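Long-range contact in NADP-dependent 2-hydroxyacid dehydrogenase (Rhizobium etli, PDB 4XCV), which probably catalyses the NADPH-dependent interconversion of 2-oxoacids and 2-hydroxyacids, and binds NADPH between its domains: residues I81-V95 with G307-G319. Sequence-based numbering, arbitrary orientation. Where two conformers were deposited one is given.
Sequences IGMAGLPDIPIVRFV and GEPLQFVIDRAAG. With NDP (NADPH dihydro-nicotinamide-adenine-dinucleotide phosphate), chain B.
Bends at chi2 (-76°) and chi3 (-81°) fold Arg-316 back against 81-95, carrying its guanidinium over Leu-86 and up to the carbonyl of Pro-87. Leu-86 CD2 lies against one face, 3.3 Å from Arg-316 NH2, toward the rim. At the edge, Arg-316 NH1 gives a fairly straight hydrogen bond (3.1 Å) to Pro-87 O, while NE donates to a water; Ile-81 CD1 and Ile-91 CD1 pack against the CD methylene. Cutting Arg-316 back to alanine is likely to cost Pro-87 O this donor and open a gap beside Leu-86 and the two isoleucines. Val-92 and Val-313 form an antiparallel, non-hydrogen-bonded pair, flanked by the hydrogen bonds Ile-314 N to Ile-91 O and Arg-93 N to Phe-312 O, both 2.9 Å. A water extends the pairing, accepting from Ile-91 N and donating to Ile-314 O. Ile-81 CD1 meets Ile-314 CD1 at 3.6 Å. Val-95 CB sits over the centre of the Phe-312 ring in a CH-pi contact, 3.8 Å from the centroid. In one of two modelled conformers, Arg-93 NH2 donates to NADPH O2N (2.6 Å), NH1 adds a weak bond, and Val-95 CG2 covers one guanidinium face. As in related dehydrogenases, the chain returns from the seven-stranded sheet to the five-stranded parallel one: the loop after helix 292-305 bridges strand 91-92 once, at the edge turned from strand 69-72, Leu-310 wedged between Pro-90, Val-69 and Phe-304.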
loop_
_atom_site.group_PDB
_atom_site.type_symbol
_atom_site.label_atom_id
_atom_site.label_comp_id
_atom_site.label_asym_id
_atom_site.label_seq_id
_atom_site.Cartn_x
_atom_site.Cartn_y
_atom_site.Cartn_z
ATOM N N ILE A 81 -22.451 -1.357 -26.145
ATOM C CA ILE A 81 -21.808 -1.546 -27.427
ATOM C C ILE A 81 -22.489 -2.563 -28.368
ATOM O O ILE A 81 -22.473 -2.401 -29.594
ATOM C CB ILE A 81 -20.310 -1.889 -27.195
ATOM C CG1 ILE A 81 -19.483 -1.451 -28.387
ATOM C CG2 ILE A 81 -20.115 -3.357 -26.846
ATOM C CD1 ILE A 81 -19.438 0.054 -28.502
ATOM N N GLY A 82 -23.109 -3.588 -27.798
ATOM C CA GLY A 82 -23.712 -4.634 -28.606
ATOM C C GLY A 82 -25.147 -4.435 -29.056
ATOM O O GLY A 82 -25.733 -5.366 -29.608
ATOM N N MET A 83 -25.715 -3.247 -28.855
ATOM C CA MET A 83 -27.154 -3.051 -29.045
ATOM C C MET A 83 -27.574 -2.815 -30.482
ATOM O O MET A 83 -26.985 -2.013 -31.188
ATOM C CB MET A 83 -27.634 -1.866 -28.210
ATOM C CG MET A 83 -27.904 -2.295 -26.787
ATOM S SD MET A 83 -28.033 -0.959 -25.600
ATOM C CE MET A 83 -28.594 -1.946 -24.209
ATOM N N ALA A 84 -28.623 -3.503 -30.911
ATOM C CA ALA A 84 -29.176 -3.264 -32.235
ATOM C C ALA A 84 -29.694 -1.847 -32.357
ATOM O O ALA A 84 -30.332 -1.320 -31.446
ATOM C CB ALA A 84 -30.290 -4.254 -32.537
ATOM N N GLY A 85 -29.400 -1.233 -33.495
ATOM C CA GLY A 85 -29.875 0.109 -33.785
ATOM C C GLY A 85 -29.113 1.179 -33.018
ATOM O O GLY A 85 -29.606 2.293 -32.878
ATOM N N LEU A 86 -27.918 0.850 -32.527
ATOM C CA LEU A 86 -27.068 1.831 -31.861
ATOM C C LEU A 86 -26.648 2.843 -32.923
ATOM O O LEU A 86 -26.029 2.466 -33.915
ATOM C CB LEU A 86 -25.835 1.140 -31.260
ATOM C CG LEU A 86 -24.830 1.957 -30.436
ATOM C CD1 LEU A 86 -25.445 2.494 -29.165
ATOM C CD2 LEU A 86 -23.637 1.062 -30.100
ATOM N N PRO A 87 -26.967 4.136 -32.720
ATOM C CA PRO A 87 -26.663 5.105 -33.774
ATOM C C PRO A 87 -25.172 5.422 -33.904
ATOM O O PRO A 87 -24.402 5.184 -32.971
ATOM C CB PRO A 87 -27.449 6.350 -33.350
ATOM C CG PRO A 87 -27.695 6.195 -31.887
ATOM C CD PRO A 87 -27.817 4.717 -31.667
ATOM N N ASP A 88 -24.792 5.937 -35.070
ATOM C CA ASP A 88 -23.393 6.209 -35.386
ATOM C C ASP A 88 -23.103 7.625 -34.924
ATOM O O ASP A 88 -23.010 8.557 -35.709
ATOM C CB ASP A 88 -23.168 6.056 -36.895
ATOM C CG ASP A 88 -21.726 6.254 -37.310
ATOM O OD1 ASP A 88 -20.818 6.393 -36.444
ATOM O OD2 ASP A 88 -21.489 6.240 -38.539
ATOM N N ILE A 89 -23.059 7.766 -33.609
ATOM C CA ILE A 89 -22.754 9.013 -32.944
ATOM C C ILE A 89 -21.756 8.694 -31.829
ATOM O O ILE A 89 -21.620 7.535 -31.425
ATOM C CB ILE A 89 -24.003 9.679 -32.316
ATOM C CG1 ILE A 89 -24.741 8.731 -31.347
ATOM C CG2 ILE A 89 -24.977 10.157 -33.399
ATOM C CD1 ILE A 89 -25.904 9.393 -30.624
ATOM N N PRO A 90 -21.052 9.711 -31.332
ATOM C CA PRO A 90 -20.035 9.418 -30.313
ATOM C C PRO A 90 -20.641 8.827 -29.056
ATOM O O PRO A 90 -21.713 9.238 -28.613
ATOM C CB PRO A 90 -19.425 10.786 -30.008
ATOM C CG PRO A 90 -19.659 11.585 -31.242
ATOM C CD PRO A 90 -20.967 11.113 -31.806
ATOM N N ILE A 91 -19.936 7.842 -28.501
ATOM C CA ILE A 91 -20.257 7.297 -27.207
ATOM C C ILE A 91 -19.115 7.629 -26.275
ATOM O O ILE A 91 -17.954 7.286 -26.556
ATOM C CB ILE A 91 -20.412 5.777 -27.284
ATOM C CG1 ILE A 91 -21.577 5.416 -28.222
ATOM C CG2 ILE A 91 -20.637 5.215 -25.886
ATOM C CD1 ILE A 91 -21.554 4.014 -28.709
ATOM N N VAL A 92 -19.421 8.323 -25.208
ATOM C CA VAL A 92 -18.446 8.842 -24.245
ATOM C C VAL A 92 -18.479 7.981 -22.999
ATOM O O VAL A 92 -19.542 7.815 -22.392
ATOM C CB VAL A 92 -18.771 10.330 -23.889
ATOM C CG1 VAL A 92 -17.889 10.885 -22.786
ATOM C CG2 VAL A 92 -18.659 11.193 -25.106
ATOM N N ARG A 93 -17.336 7.433 -22.590
ATOM C CA ARG A 93 -17.324 6.651 -21.361
ATOM C C ARG A 93 -17.102 7.513 -20.150
ATOM O O ARG A 93 -16.638 8.637 -20.233
ATOM C CB ARG A 93 -16.343 5.496 -21.440
ATOM C CG ARG A 93 -14.949 5.943 -21.380
ATOM C CD ARG A 93 -14.054 4.739 -21.696
ATOM N NE ARG A 93 -12.741 4.987 -21.261
ATOM C CZ ARG A 93 -12.249 4.562 -20.096
ATOM N NH1 ARG A 93 -12.947 3.822 -19.213
ATOM N NH2 ARG A 93 -11.040 4.900 -19.821
ATOM N N PHE A 94 -17.565 7.016 -19.017
ATOM C CA PHE A 94 -17.491 7.724 -17.803
ATOM C C PHE A 94 -16.128 7.502 -17.250
ATOM O O PHE A 94 -15.815 6.387 -16.827
ATOM C CB PHE A 94 -18.575 7.254 -16.848
ATOM C CG PHE A 94 -18.487 7.866 -15.489
ATOM C CD1 PHE A 94 -17.958 9.151 -15.261
ATOM C CD2 PHE A 94 -18.996 7.176 -14.410
ATOM C CE1 PHE A 94 -17.858 9.670 -14.016
ATOM C CE2 PHE A 94 -18.967 7.752 -13.147
ATOM C CZ PHE A 94 -18.389 8.994 -12.962
ATOM N N VAL A 95 -15.280 8.519 -17.320
ATOM C CA VAL A 95 -14.000 8.527 -16.719
ATOM C C VAL A 95 -14.052 9.537 -15.604
ATOM O O VAL A 95 -14.064 10.780 -15.800
ATOM C CB VAL A 95 -12.843 8.815 -17.718
ATOM C CG1 VAL A 95 -11.522 8.951 -16.993
ATOM C CG2 VAL A 95 -12.758 7.692 -18.722
ATOM N N GLY A 307 -17.885 23.816 -29.175
ATOM C CA GLY A 307 -17.291 23.299 -30.414
ATOM C C GLY A 307 -16.000 22.531 -30.251
ATOM O O GLY A 307 -15.323 22.205 -31.271
ATOM N N GLU A 308 -15.651 22.228 -28.999
ATOM C CA GLU A 308 -14.471 21.457 -28.707
ATOM C C GLU A 308 -14.715 19.969 -28.787
ATOM O O GLU A 308 -15.858 19.517 -28.681
ATOM C CB GLU A 308 -13.990 21.829 -27.298
ATOM C CG GLU A 308 -13.547 23.283 -27.251
ATOM C CD GLU A 308 -13.048 23.701 -25.878
ATOM O OE1 GLU A 308 -13.484 23.091 -24.878
ATOM O OE2 GLU A 308 -12.114 24.554 -25.841
ATOM N N PRO A 309 -13.647 19.165 -28.906
ATOM C CA PRO A 309 -13.803 17.722 -28.979
ATOM C C PRO A 309 -14.309 17.115 -27.704
ATOM O O PRO A 309 -13.843 17.474 -26.620
ATOM C CB PRO A 309 -12.370 17.193 -29.235
ATOM C CG PRO A 309 -11.568 18.369 -29.518
ATOM C CD PRO A 309 -12.255 19.608 -29.084
ATOM N N LEU A 310 -15.196 16.151 -27.821
ATOM C CA LEU A 310 -15.526 15.284 -26.710
ATOM C C LEU A 310 -14.316 14.484 -26.307
ATOM O O LEU A 310 -13.487 14.113 -27.174
ATOM C CB LEU A 310 -16.621 14.339 -27.077
ATOM C CG LEU A 310 -18.005 14.936 -27.323
ATOM C CD1 LEU A 310 -18.860 13.963 -28.150
ATOM C CD2 LEU A 310 -18.738 15.350 -26.047
ATOM N N GLN A 311 -14.184 14.244 -25.027
ATOM C CA GLN A 311 -13.119 13.391 -24.493
ATOM C C GLN A 311 -13.670 11.997 -24.159
ATOM O O GLN A 311 -14.858 11.817 -23.948
ATOM C CB GLN A 311 -12.525 14.057 -23.255
ATOM C CG GLN A 311 -11.875 15.386 -23.563
ATOM C CD GLN A 311 -11.505 16.193 -22.370
ATOM O OE1 GLN A 311 -12.223 16.251 -21.376
ATOM N NE2 GLN A 311 -10.362 16.879 -22.481
ATOM N N PHE A 312 -12.792 11.015 -24.065
ATOM C CA PHE A 312 -13.151 9.672 -23.608
ATOM C C PHE A 312 -14.145 8.992 -24.550
ATOM O O PHE A 312 -14.996 8.204 -24.103
ATOM C CB PHE A 312 -13.669 9.677 -22.152
ATOM C CG PHE A 312 -12.861 10.524 -21.231
ATOM C CD1 PHE A 312 -11.527 10.216 -20.966
ATOM C CD2 PHE A 312 -13.398 11.665 -20.691
ATOM C CE1 PHE A 312 -10.792 11.029 -20.125
ATOM C CE2 PHE A 312 -12.671 12.465 -19.838
ATOM C CZ PHE A 312 -11.369 12.164 -19.585
ATOM N N VAL A 313 -14.035 9.283 -25.829
ATOM C CA VAL A 313 -14.884 8.680 -26.836
ATOM C C VAL A 313 -14.389 7.284 -27.118
ATOM O O VAL A 313 -13.172 7.073 -27.298
ATOM C CB VAL A 313 -14.934 9.504 -28.121
ATOM C CG1 VAL A 313 -15.789 8.839 -29.192
ATOM C CG2 VAL A 313 -15.420 10.928 -27.845
ATOM N N ILE A 314 -15.288 6.341 -27.123
ATOM C CA ILE A 314 -14.854 4.996 -27.389
ATOM C C ILE A 314 -14.631 4.747 -28.866
ATOM O O ILE A 314 -15.223 5.347 -29.777
ATOM C CB ILE A 314 -15.769 3.998 -26.761
ATOM C CG1 ILE A 314 -17.091 4.017 -27.454
ATOM C CG2 ILE A 314 -15.877 4.245 -25.230
ATOM C CD1 ILE A 314 -17.267 2.887 -28.399
ATOM N N ASP A 315 -13.769 3.774 -29.083
ATOM C CA ASP A 315 -13.377 3.342 -30.415
ATOM C C ASP A 315 -14.306 2.207 -30.784
ATOM O O ASP A 315 -14.175 1.084 -30.306
ATOM C CB ASP A 315 -11.908 2.872 -30.329
ATOM C CG ASP A 315 -11.325 2.376 -31.640
ATOM O OD1 ASP A 315 -12.055 1.974 -32.554
ATOM O OD2 ASP A 315 -10.068 2.359 -31.699
ATOM N N ARG A 316 -15.300 2.515 -31.613
ATOM C CA ARG A 316 -16.325 1.530 -31.919
ATOM C C ARG A 316 -15.784 0.252 -32.544
ATOM O O ARG A 316 -16.171 -0.840 -32.166
ATOM C CB ARG A 316 -17.402 2.102 -32.878
ATOM C CG ARG A 316 -18.352 3.082 -32.243
ATOM C CD ARG A 316 -19.384 2.372 -31.366
ATOM N NE ARG A 316 -20.524 1.777 -32.079
ATOM C CZ ARG A 316 -21.588 2.442 -32.553
ATOM N NH1 ARG A 316 -21.676 3.773 -32.465
ATOM N NH2 ARG A 316 -22.560 1.760 -33.169
ATOM N N ALA A 317 -14.843 0.393 -33.466
ATOM C CA ALA A 317 -14.295 -0.759 -34.138
ATOM C C ALA A 317 -13.524 -1.650 -33.151
ATOM O O ALA A 317 -13.543 -2.875 -33.258
ATOM C CB ALA A 317 -13.403 -0.300 -35.279
ATOM N N ALA A 318 -12.857 -1.035 -32.168
ATOM C CA ALA A 318 -12.079 -1.801 -31.194
ATOM C C ALA A 318 -12.937 -2.344 -30.061
ATOM O O ALA A 318 -12.547 -3.316 -29.417
ATOM C CB ALA A 318 -10.982 -0.920 -30.624
ATOM N N GLY A 319 -14.044 -1.682 -29.787
ATOM C CA GLY A 319 -14.983 -2.109 -28.771
ATOM C C GLY A 319 -14.763 -1.604 -27.366
ATOM O O GLY A 319 -15.370 -2.144 -26.432
HETATM P PA NDP B . -8.776 2.500 -21.031
HETATM O O1A NDP B . -8.180 3.843 -20.745
HETATM O O2A NDP B . -9.741 2.316 -22.185
HETATM O O5B NDP B . -7.553 1.483 -21.198
HETATM C C5B NDP B . -7.815 0.142 -21.626
HETATM C C4B NDP B . -6.479 -0.547 -21.769
HETATM O O4B NDP B . -6.727 -1.918 -22.067
HETATM C C3B NDP B . -5.652 0.035 -22.891
HETATM O O3B NDP B . -4.255 0.037 -22.532
HETATM C C2B NDP B . -5.925 -0.957 -23.991
HETATM O O2B NDP B . -4.877 -1.073 -24.992
HETATM C C1B NDP B . -5.994 -2.263 -23.203
HETATM N N9A NDP B . -6.666 -3.342 -23.931
HETATM C C8A NDP B . -7.944 -3.313 -24.357
HETATM N N7A NDP B . -8.194 -4.444 -25.087
HETATM C C5A NDP B . -7.020 -5.142 -25.131
HETATM C C6A NDP B . -6.621 -6.316 -25.770
HETATM N N6A NDP B . -7.485 -7.058 -26.463
HETATM N N1A NDP B . -5.350 -6.709 -25.624
HETATM C C2A NDP B . -4.477 -5.981 -24.895
HETATM N N3A NDP B . -4.782 -4.836 -24.262
HETATM C C4A NDP B . -6.071 -4.459 -24.405
HETATM O O3 NDP B . -9.528 1.938 -19.725
HETATM P PN NDP B . -9.309 2.319 -18.178
HETATM O O1N NDP B . -7.856 2.147 -17.885
HETATM O O2N NDP B . -9.880 3.621 -17.872
HETATM O O5D NDP B . -10.207 1.229 -17.477
HETATM C C5D NDP B . -9.983 -0.169 -17.714
HETATM C C4D NDP B . -11.243 -0.908 -17.246
HETATM O O4D NDP B . -11.329 -0.881 -15.828
HETATM C C3D NDP B . -12.550 -0.311 -17.689
HETATM O O3D NDP B . -12.898 -0.734 -19.020
HETATM C C2D NDP B . -13.544 -0.795 -16.646
HETATM O O2D NDP B . -14.191 -2.001 -17.120
HETATM C C1D NDP B . -12.687 -1.174 -15.473
HETATM N N1N NDP B . -12.951 -0.449 -14.227
HETATM C C2N NDP B . -13.176 -1.133 -13.060
HETATM C C3N NDP B . -13.522 -0.492 -11.919
HETATM C C7N NDP B . -13.722 -1.180 -10.670
HETATM O O7N NDP B . -14.382 -0.572 -9.793
HETATM N N7N NDP B . -13.229 -2.376 -10.404
HETATM C C4N NDP B . -13.588 0.985 -11.893
HETATM C C5N NDP B . -13.295 1.598 -13.176
HETATM C C6N NDP B . -13.025 0.943 -14.283
HETATM P P2B NDP B . -4.451 0.229 -25.860
HETATM O O1X NDP B . -3.567 -0.306 -26.939
HETATM O O2X NDP B . -5.750 0.823 -26.375
HETATM O O3X NDP B . -3.805 1.172 -24.929
HETATM O O HOH W 1 -20.611 -0.842 -32.075
HETATM O O HOH W 2 -17.851 6.465 -30.198
#